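Local structure of Glp_546_48378_50642 (Giardia intestinalis, 2QVW) at residues Val624-Leu638 and Ala730-Phe743. The protein is a manganese-binding, ribonuclease III-type Dicer that cleaves double-stranded RNA into 21 to 23 base-pair siRNAs for RNA interference. Numbering follows the deposited sequence.
Sequences VPIPSGTIPFLIRLL and AILLACGEEAAGAF
L634 is a knob received by a hole of A730, I731, A734 and C735, and its two methyl branches divide the work: CD1 comes to the carbonyl O of A730, while CD2 is 3.5 Å from C735 SG. With CG anti to the backbone N (chi1 175°), the leucine swings from the flank of its helix into this hole. The small side chains of A730 and A734 are consistent with the close approach: the segment axes of helices 631-638 and 730-735 come within 8.7 Å, and the CA atoms of L634 and A734 are 5.1 Å apart. A734 CB meets three residues: F633 CD2 at 3.4 Å, oblique to the ring, L637 CD1, and the CA and CB of L634. The F633 ring turns its edge, nearly in plane, to the carbonyl O of L733, and L637 CG lies over one face, toward the rim; L637 and L733 themselves cross at about a right angle. An angle of 150° between the N-to-C directions makes this a nearly antiparallel helix pair. It belongs to the all-helical ribonuclease III fold: L733 also touches L650 and L653 of helix 648-669, which carries the manganese ligand E651, about 10 Å from L733 between side chains. Where helix 730-735 ends, C735 SG lies against I626 CB and T630 CG2, and T630 OG1 is 2.8 Å from A734 O. Beyond G736, the first residue to leave helical geometry, with positive phi, the contact is more open: V624, I626 and P627 are partly exposed, whereas the helix-helix residues are buried. P627 CD reaches A739 CB only at 4.4 Å, but V624, on the extended loop that runs along A739-F743, lays CG1 against A742 CB at 3.8 Å.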
ATOM      1  N   VAL A 624       5.210  30.581  -2.899  1.00 40.10           N
ATOM      2  CA  VAL A 624       4.494  29.452  -3.485  1.00 40.28           C
ATOM      3  C   VAL A 624       3.440  29.885  -4.497  1.00 40.50           C
ATOM      4  O   VAL A 624       2.636  30.779  -4.236  1.00 40.40           O
ATOM      5  CB  VAL A 624       3.826  28.603  -2.388  1.00 40.21           C
ATOM      6  CG1 VAL A 624       2.882  27.586  -3.017  1.00 40.61           C
ATOM      7  CG2 VAL A 624       4.897  27.897  -1.560  1.00 39.92           C
ATOM      8  N   PRO A 625       3.438  29.238  -5.670  1.00 40.85           N
ATOM      9  CA  PRO A 625       2.514  29.504  -6.773  1.00 41.32           C
ATOM     10  C   PRO A 625       1.112  28.958  -6.526  1.00 41.84           C
ATOM     11  O   PRO A 625       0.843  27.778  -6.752  1.00 41.90           O
ATOM     12  CB  PRO A 625       3.188  28.813  -7.947  1.00 41.38           C
ATOM     13  CG  PRO A 625       3.772  27.603  -7.295  1.00 41.41           C
ATOM     14  CD  PRO A 625       4.398  28.184  -6.044  1.00 40.85           C
ATOM     15  N   ILE A 626       0.219  29.821  -6.066  1.00 42.38           N
ATOM     16  CA  ILE A 626      -1.147  29.416  -5.805  1.00 42.92           C
ATOM     17  C   ILE A 626      -1.956  29.571  -7.085  1.00 43.38           C
ATOM     18  O   ILE A 626      -1.602  30.365  -7.963  1.00 43.60           O
ATOM     19  CB  ILE A 626      -1.772  30.283  -4.694  1.00 42.77           C
ATOM     20  CG1 ILE A 626      -2.001  31.716  -5.187  1.00 42.45           C
ATOM     21  CG2 ILE A 626      -0.852  30.290  -3.481  1.00 42.94           C
ATOM     22  CD1 ILE A 626      -0.726  32.496  -5.498  1.00 39.53           C
ATOM     23  N   PRO A 627      -3.053  28.811  -7.215  1.00 43.69           N
ATOM     24  CA  PRO A 627      -3.862  28.930  -8.431  1.00 43.85           C
ATOM     25  C   PRO A 627      -4.284  30.382  -8.612  1.00 43.93           C
ATOM     26  O   PRO A 627      -4.430  31.116  -7.636  1.00 44.00           O
ATOM     27  CB  PRO A 627      -5.039  27.990  -8.157  1.00 44.01           C
ATOM     28  CG  PRO A 627      -5.187  28.068  -6.671  1.00 43.85           C
ATOM     29  CD  PRO A 627      -3.751  28.002  -6.200  1.00 43.73           C
ATOM     30  N   SER A 628      -4.465  30.789  -9.863  1.00 43.92           N
ATOM     31  CA  SER A 628      -4.848  32.161 -10.184  1.00 43.83           C
ATOM     32  C   SER A 628      -6.229  32.577  -9.668  1.00 43.38           C
ATOM     33  O   SER A 628      -7.018  31.748  -9.205  1.00 43.28           O
ATOM     34  CB  SER A 628      -4.795  32.364 -11.700  1.00 43.87           C
ATOM     35  OG  SER A 628      -5.645  31.439 -12.352  1.00 44.24           O
ATOM     36  N   GLY A 629      -6.496  33.879  -9.759  1.00 42.76           N
ATOM     37  CA  GLY A 629      -7.766  34.430  -9.331  1.00 41.91           C
ATOM     38  C   GLY A 629      -8.262  33.813  -8.055  1.00 41.09           C
ATOM     39  O   GLY A 629      -9.431  33.463  -7.930  1.00 41.34           O
ATOM     40  N   THR A 630      -7.364  33.673  -7.093  1.00 40.09           N
ATOM     41  CA  THR A 630      -7.728  33.077  -5.818  1.00 38.91           C
ATOM     42  C   THR A 630      -7.312  34.031  -4.700  1.00 37.83           C
ATOM     43  O   THR A 630      -7.646  33.844  -3.528  1.00 37.65           O
ATOM     44  CB  THR A 630      -7.015  31.720  -5.650  1.00 38.92           C
ATOM     45  OG1 THR A 630      -7.757  30.897  -4.747  1.00 40.06           O
ATOM     46  CG2 THR A 630      -5.607  31.914  -5.105  1.00 38.87           C
ATOM     47  N   ILE A 631      -6.599  35.072  -5.106  1.00 36.69           N
ATOM     48  CA  ILE A 631      -6.071  36.099  -4.216  1.00 35.46           C
ATOM     49  C   ILE A 631      -7.078  36.864  -3.354  1.00 34.58           C
ATOM     50  O   ILE A 631      -7.007  36.846  -2.123  1.00 34.67           O
ATOM     51  CB  ILE A 631      -5.261  37.124  -5.032  1.00 35.46           C
ATOM     52  CG1 ILE A 631      -4.233  36.401  -5.908  1.00 35.81           C
ATOM     53  CG2 ILE A 631      -4.528  38.056  -4.107  1.00 34.97           C
ATOM     54  CD1 ILE A 631      -3.299  35.519  -5.137  1.00 39.53           C
ATOM     55  N   PRO A 632      -8.029  37.553  -3.992  1.00 33.72           N
ATOM     56  CA  PRO A 632      -9.014  38.312  -3.221  1.00 32.78           C
ATOM     57  C   PRO A 632      -9.606  37.560  -2.034  1.00 31.68           C
ATOM     58  O   PRO A 632      -9.692  38.100  -0.937  1.00 31.44           O
ATOM     59  CB  PRO A 632     -10.062  38.677  -4.275  1.00 32.58           C
ATOM     60  CG  PRO A 632      -9.960  37.549  -5.262  1.00 33.49           C
ATOM     61  CD  PRO A 632      -8.469  37.411  -5.391  1.00 33.92           C
ATOM     62  N   PHE A 633     -10.004  36.313  -2.260  1.00 30.61           N
ATOM     63  CA  PHE A 633     -10.604  35.499  -1.208  1.00 29.53           C
ATOM     64  C   PHE A 633      -9.590  35.148  -0.132  1.00 29.19           C
ATOM     65  O   PHE A 633      -9.909  35.118   1.064  1.00 28.90           O
ATOM     66  CB  PHE A 633     -11.195  34.221  -1.807  1.00 29.23           C
ATOM     67  CG  PHE A 633     -11.821  33.307  -0.791  1.00 28.10           C
ATOM     68  CD1 PHE A 633     -12.805  33.772   0.075  1.00 27.23           C
ATOM     69  CD2 PHE A 633     -11.440  31.971  -0.715  1.00 27.96           C
ATOM     70  CE1 PHE A 633     -13.393  32.917   0.999  1.00 26.97           C
ATOM     71  CE2 PHE A 633     -12.026  31.107   0.211  1.00 27.39           C
ATOM     72  CZ  PHE A 633     -13.005  31.583   1.066  1.00 26.95           C
ATOM     73  N   LEU A 634      -8.366  34.879  -0.572  1.00 28.58           N
ATOM     74  CA  LEU A 634      -7.281  34.528   0.339  1.00 28.01           C
ATOM     75  C   LEU A 634      -7.067  35.660   1.337  1.00 28.07           C
ATOM     76  O   LEU A 634      -7.015  35.435   2.551  1.00 28.42           O
ATOM     77  CB  LEU A 634      -5.996  34.272  -0.461  1.00 27.82           C
ATOM     78  CG  LEU A 634      -4.698  34.013   0.305  1.00 26.91           C
ATOM     79  CD1 LEU A 634      -4.945  33.005   1.408  1.00 26.82           C
ATOM     80  CD2 LEU A 634      -3.628  33.512  -0.660  1.00 26.20           C
ATOM     81  N   ILE A 635      -6.969  36.879   0.807  1.00 27.84           N
ATOM     82  CA  ILE A 635      -6.757  38.074   1.621  1.00 27.60           C
ATOM     83  C   ILE A 635      -7.809  38.165   2.719  1.00 27.69           C
ATOM     84  O   ILE A 635      -7.507  38.463   3.871  1.00 27.73           O
ATOM     85  CB  ILE A 635      -6.835  39.367   0.759  1.00 27.50           C
ATOM     86  CG1 ILE A 635      -6.120  39.161  -0.586  1.00 27.33           C
ATOM     87  CG2 ILE A 635      -6.210  40.534   1.526  1.00 27.33           C
ATOM     88  CD1 ILE A 635      -4.631  38.874  -0.465  1.00 39.53           C
ATOM     89  N   ARG A 636      -9.057  37.918   2.348  1.00 27.89           N
ATOM     90  CA  ARG A 636     -10.132  37.958   3.313  1.00 28.14           C
ATOM     91  C   ARG A 636      -9.778  37.006   4.440  1.00 27.64           C
ATOM     92  O   ARG A 636      -9.691  37.413   5.607  1.00 27.50           O
ATOM     93  CB  ARG A 636     -11.437  37.510   2.665  1.00 28.56           C
ATOM     94  CG  ARG A 636     -12.011  38.473   1.649  1.00 30.52           C
ATOM     95  CD  ARG A 636     -12.544  39.755   2.299  1.00 34.95           C
ATOM     96  NE  ARG A 636     -13.293  40.564   1.333  1.00 39.34           N
ATOM     97  CZ  ARG A 636     -13.710  41.812   1.548  1.00 42.18           C
ATOM     98  NH1 ARG A 636     -13.453  42.413   2.707  1.00 43.08           N
ATOM     99  NH2 ARG A 636     -14.383  42.460   0.601  1.00 43.65           N
ATOM    100  N   LEU A 637      -9.560  35.740   4.072  1.00 27.08           N
ATOM    101  CA  LEU A 637      -9.228  34.690   5.028  1.00 26.47           C
ATOM    102  C   LEU A 637      -7.982  34.985   5.837  1.00 26.09           C
ATOM    103  O   LEU A 637      -7.724  34.337   6.836  1.00 26.10           O
ATOM    104  CB  LEU A 637      -9.077  33.355   4.307  1.00 26.57           C
ATOM    105  CG  LEU A 637     -10.359  32.869   3.612  1.00 26.30           C
ATOM    106  CD1 LEU A 637     -10.104  31.517   2.964  1.00 26.70           C
ATOM    107  CD2 LEU A 637     -11.507  32.762   4.621  1.00 25.95           C
ATOM    108  N   LEU A 638      -7.209  35.973   5.407  1.00 25.78           N
ATOM    109  CA  LEU A 638      -5.999  36.345   6.131  1.00 25.80           C
ATOM    110  C   LEU A 638      -6.303  37.383   7.213  1.00 26.11           C
ATOM    111  O   LEU A 638      -5.819  37.271   8.338  1.00 26.01           O
ATOM    112  CB  LEU A 638      -4.940  36.881   5.167  1.00 25.60           C
ATOM    113  CG  LEU A 638      -4.226  35.832   4.308  1.00 25.37           C
ATOM    114  CD1 LEU A 638      -3.259  36.521   3.364  1.00 24.90           C
ATOM    115  CD2 LEU A 638      -3.478  34.855   5.205  1.00 25.46           C
ATOM    116  N   ALA A 730      -5.874  29.445   6.196  1.00 20.54           N
ATOM    117  CA  ALA A 730      -6.295  30.444   5.215  1.00 20.63           C
ATOM    118  C   ALA A 730      -5.854  30.088   3.792  1.00 20.84           C
ATOM    119  O   ALA A 730      -6.565  30.351   2.823  1.00 21.37           O
ATOM    120  CB  ALA A 730      -5.747  31.805   5.601  1.00 20.51           C
ATOM    121  N   ILE A 731      -4.678  29.490   3.666  1.00 20.70           N
ATOM    122  CA  ILE A 731      -4.172  29.099   2.359  1.00 20.38           C
ATOM    123  C   ILE A 731      -4.966  27.913   1.835  1.00 20.31           C
ATOM    124  O   ILE A 731      -5.462  27.944   0.716  1.00 20.42           O
ATOM    125  CB  ILE A 731      -2.684  28.706   2.417  1.00 20.40           C
ATOM    126  CG1 ILE A 731      -1.823  29.931   2.724  1.00 19.87           C
ATOM    127  CG2 ILE A 731      -2.273  28.058   1.109  1.00 20.53           C
ATOM    128  CD1 ILE A 731      -1.963  30.438   4.131  1.00 39.53           C
ATOM    129  N   LEU A 732      -5.068  26.866   2.646  1.00 20.38           N
ATOM    130  CA  LEU A 732      -5.812  25.673   2.277  1.00 20.72           C
ATOM    131  C   LEU A 732      -7.221  26.068   1.837  1.00 21.21           C
ATOM    132  O   LEU A 732      -7.644  25.791   0.709  1.00 21.43           O
ATOM    133  CB  LEU A 732      -5.878  24.736   3.479  1.00 20.49           C
ATOM    134  CG  LEU A 732      -7.069  23.796   3.588  1.00 20.16           C
ATOM    135  CD1 LEU A 732      -6.958  22.684   2.557  1.00 19.71           C
ATOM    136  CD2 LEU A 732      -7.110  23.229   4.994  1.00 20.30           C
ATOM    137  N   LEU A 733      -7.927  26.737   2.740  1.00 21.64           N
ATOM    138  CA  LEU A 733      -9.292  27.194   2.518  1.00 21.86           C
ATOM    139  C   LEU A 733      -9.520  27.982   1.233  1.00 22.17           C
ATOM    140  O   LEU A 733     -10.532  27.800   0.563  1.00 22.42           O
ATOM    141  CB  LEU A 733      -9.724  28.032   3.715  1.00 21.58           C
ATOM    142  CG  LEU A 733     -10.028  27.220   4.969  1.00 21.34           C
ATOM    143  CD1 LEU A 733     -10.010  28.110   6.194  1.00 20.91           C
ATOM    144  CD2 LEU A 733     -11.376  26.564   4.806  1.00 21.40           C
ATOM    145  N   ALA A 734      -8.576  28.857   0.899  1.00 22.42           N
ATOM    146  CA  ALA A 734      -8.688  29.697  -0.286  1.00 22.94           C
ATOM    147  C   ALA A 734      -7.931  29.209  -1.524  1.00 23.44           C
ATOM    148  O   ALA A 734      -8.455  29.280  -2.634  1.00 23.64           O
ATOM    149  CB  ALA A 734      -8.248  31.101   0.054  1.00 23.01           C
ATOM    150  N   CYS A 735      -6.706  28.722  -1.338  1.00 24.08           N
ATOM    151  CA  CYS A 735      -5.891  28.250  -2.458  1.00 24.74           C
ATOM    152  C   CYS A 735      -5.912  26.756  -2.732  1.00 25.24           C
ATOM    153  O   CYS A 735      -5.321  26.302  -3.710  1.00 25.49           O
ATOM    154  CB  CYS A 735      -4.442  28.679  -2.264  1.00 24.62           C
ATOM    155  SG  CYS A 735      -4.255  30.439  -2.229  1.00 25.90           S
ATOM    156  N   GLY A 736      -6.571  25.988  -1.878  1.00 25.80           N
ATOM    157  CA  GLY A 736      -6.605  24.556  -2.102  1.00 26.62           C
ATOM    158  C   GLY A 736      -5.571  23.820  -1.274  1.00 27.15           C
ATOM    159  O   GLY A 736      -4.750  24.436  -0.606  1.00 27.05           O
ATOM    160  N   GLU A 737      -5.599  22.497  -1.332  1.00 27.81           N
ATOM    161  CA  GLU A 737      -4.675  21.695  -0.548  1.00 28.29           C
ATOM    162  C   GLU A 737      -3.216  21.765  -0.977  1.00 28.70           C
ATOM    163  O   GLU A 737      -2.416  22.391  -0.300  1.00 28.75           O
ATOM    164  CB  GLU A 737      -5.137  20.235  -0.530  1.00 28.10           C
ATOM    165  CG  GLU A 737      -6.548  20.034   0.003  1.00 28.42           C
ATOM    166  CD  GLU A 737      -7.111  18.684  -0.366  1.00 30.11           C
ATOM    167  OE1 GLU A 737      -7.239  18.400  -1.574  1.00 30.42           O
ATOM    168  OE2 GLU A 737      -7.425  17.905   0.552  1.00 31.55           O
ATOM    169  N   GLU A 738      -2.863  21.140  -2.096  1.00 29.31           N
ATOM    170  CA  GLU A 738      -1.471  21.127  -2.531  1.00 30.11           C
ATOM    171  C   GLU A 738      -0.765  22.465  -2.367  1.00 29.60           C
ATOM    172  O   GLU A 738       0.409  22.503  -1.996  1.00 29.65           O
ATOM    173  CB  GLU A 738      -1.345  20.605  -3.971  1.00 30.24           C
ATOM    174  CG  GLU A 738      -1.798  21.524  -5.084  1.00 33.03           C
ATOM    175  CD  GLU A 738      -1.512  20.918  -6.461  1.00 35.84           C
ATOM    176  OE1 GLU A 738      -0.325  20.636  -6.751  1.00 38.81           O
ATOM    177  OE2 GLU A 738      -2.465  20.713  -7.247  1.00 37.80           O
ATOM    178  N   ALA A 739      -1.475  23.561  -2.620  1.00 29.18           N
ATOM    179  CA  ALA A 739      -0.885  24.888  -2.447  1.00 28.78           C
ATOM    180  C   ALA A 739      -0.351  24.975  -1.009  1.00 28.50           C
ATOM    181  O   ALA A 739       0.817  25.284  -0.785  1.00 28.64           O
ATOM    182  CB  ALA A 739      -1.929  25.973  -2.692  1.00 28.89           C
ATOM    183  N   ALA A 740      -1.209  24.685  -0.035  1.00 27.96           N
ATOM    184  CA  ALA A 740      -0.808  24.707   1.366  1.00 27.58           C
ATOM    185  C   ALA A 740       0.292  23.672   1.591  1.00 27.49           C
ATOM    186  O   ALA A 740       1.226  23.899   2.349  1.00 27.55           O
ATOM    187  CB  ALA A 740      -2.008  24.402   2.262  1.00 27.38           C
ATOM    188  N   GLY A 741       0.179  22.536   0.923  1.00 27.38           N
ATOM    189  CA  GLY A 741       1.171  21.496   1.080  1.00 27.14           C
ATOM    190  C   GLY A 741       2.555  21.973   0.707  1.00 27.12           C
ATOM    191  O   GLY A 741       3.535  21.618   1.363  1.00 27.10           O
ATOM    192  N   ALA A 742       2.643  22.766  -0.358  1.00 27.15           N
ATOM    193  CA  ALA A 742       3.932  23.303  -0.809  1.00 27.03           C
ATOM    194  C   ALA A 742       4.397  24.333   0.212  1.00 26.89           C
ATOM    195  O   ALA A 742       5.588  24.500   0.457  1.00 27.03           O
ATOM    196  CB  ALA A 742       3.780  23.954  -2.182  1.00 26.98           C
ATOM    197  N   PHE A 743       3.423  25.018   0.796  1.00 26.63           N
ATOM    198  CA  PHE A 743       3.670  26.027   1.808  1.00 26.74           C
ATOM    199  C   PHE A 743       4.405  25.354   2.956  1.00 27.08           C
ATOM    200  O   PHE A 743       5.384  25.880   3.480  1.00 26.89           O
ATOM    201  CB  PHE A 743       2.334  26.587   2.300  1.00 26.71           C
ATOM    202  CG  PHE A 743       2.466  27.673   3.325  1.00 26.13           C
ATOM    203  CD1 PHE A 743       2.941  28.935   2.973  1.00 26.04           C
ATOM    204  CD2 PHE A 743       2.115  27.441   4.644  1.00 26.10           C
ATOM    205  CE1 PHE A 743       3.063  29.950   3.927  1.00 26.10           C
ATOM    206  CE2 PHE A 743       2.234  28.446   5.604  1.00 26.51           C
ATOM    207  CZ  PHE A 743       2.709  29.702   5.241  1.00 26.31           C
TER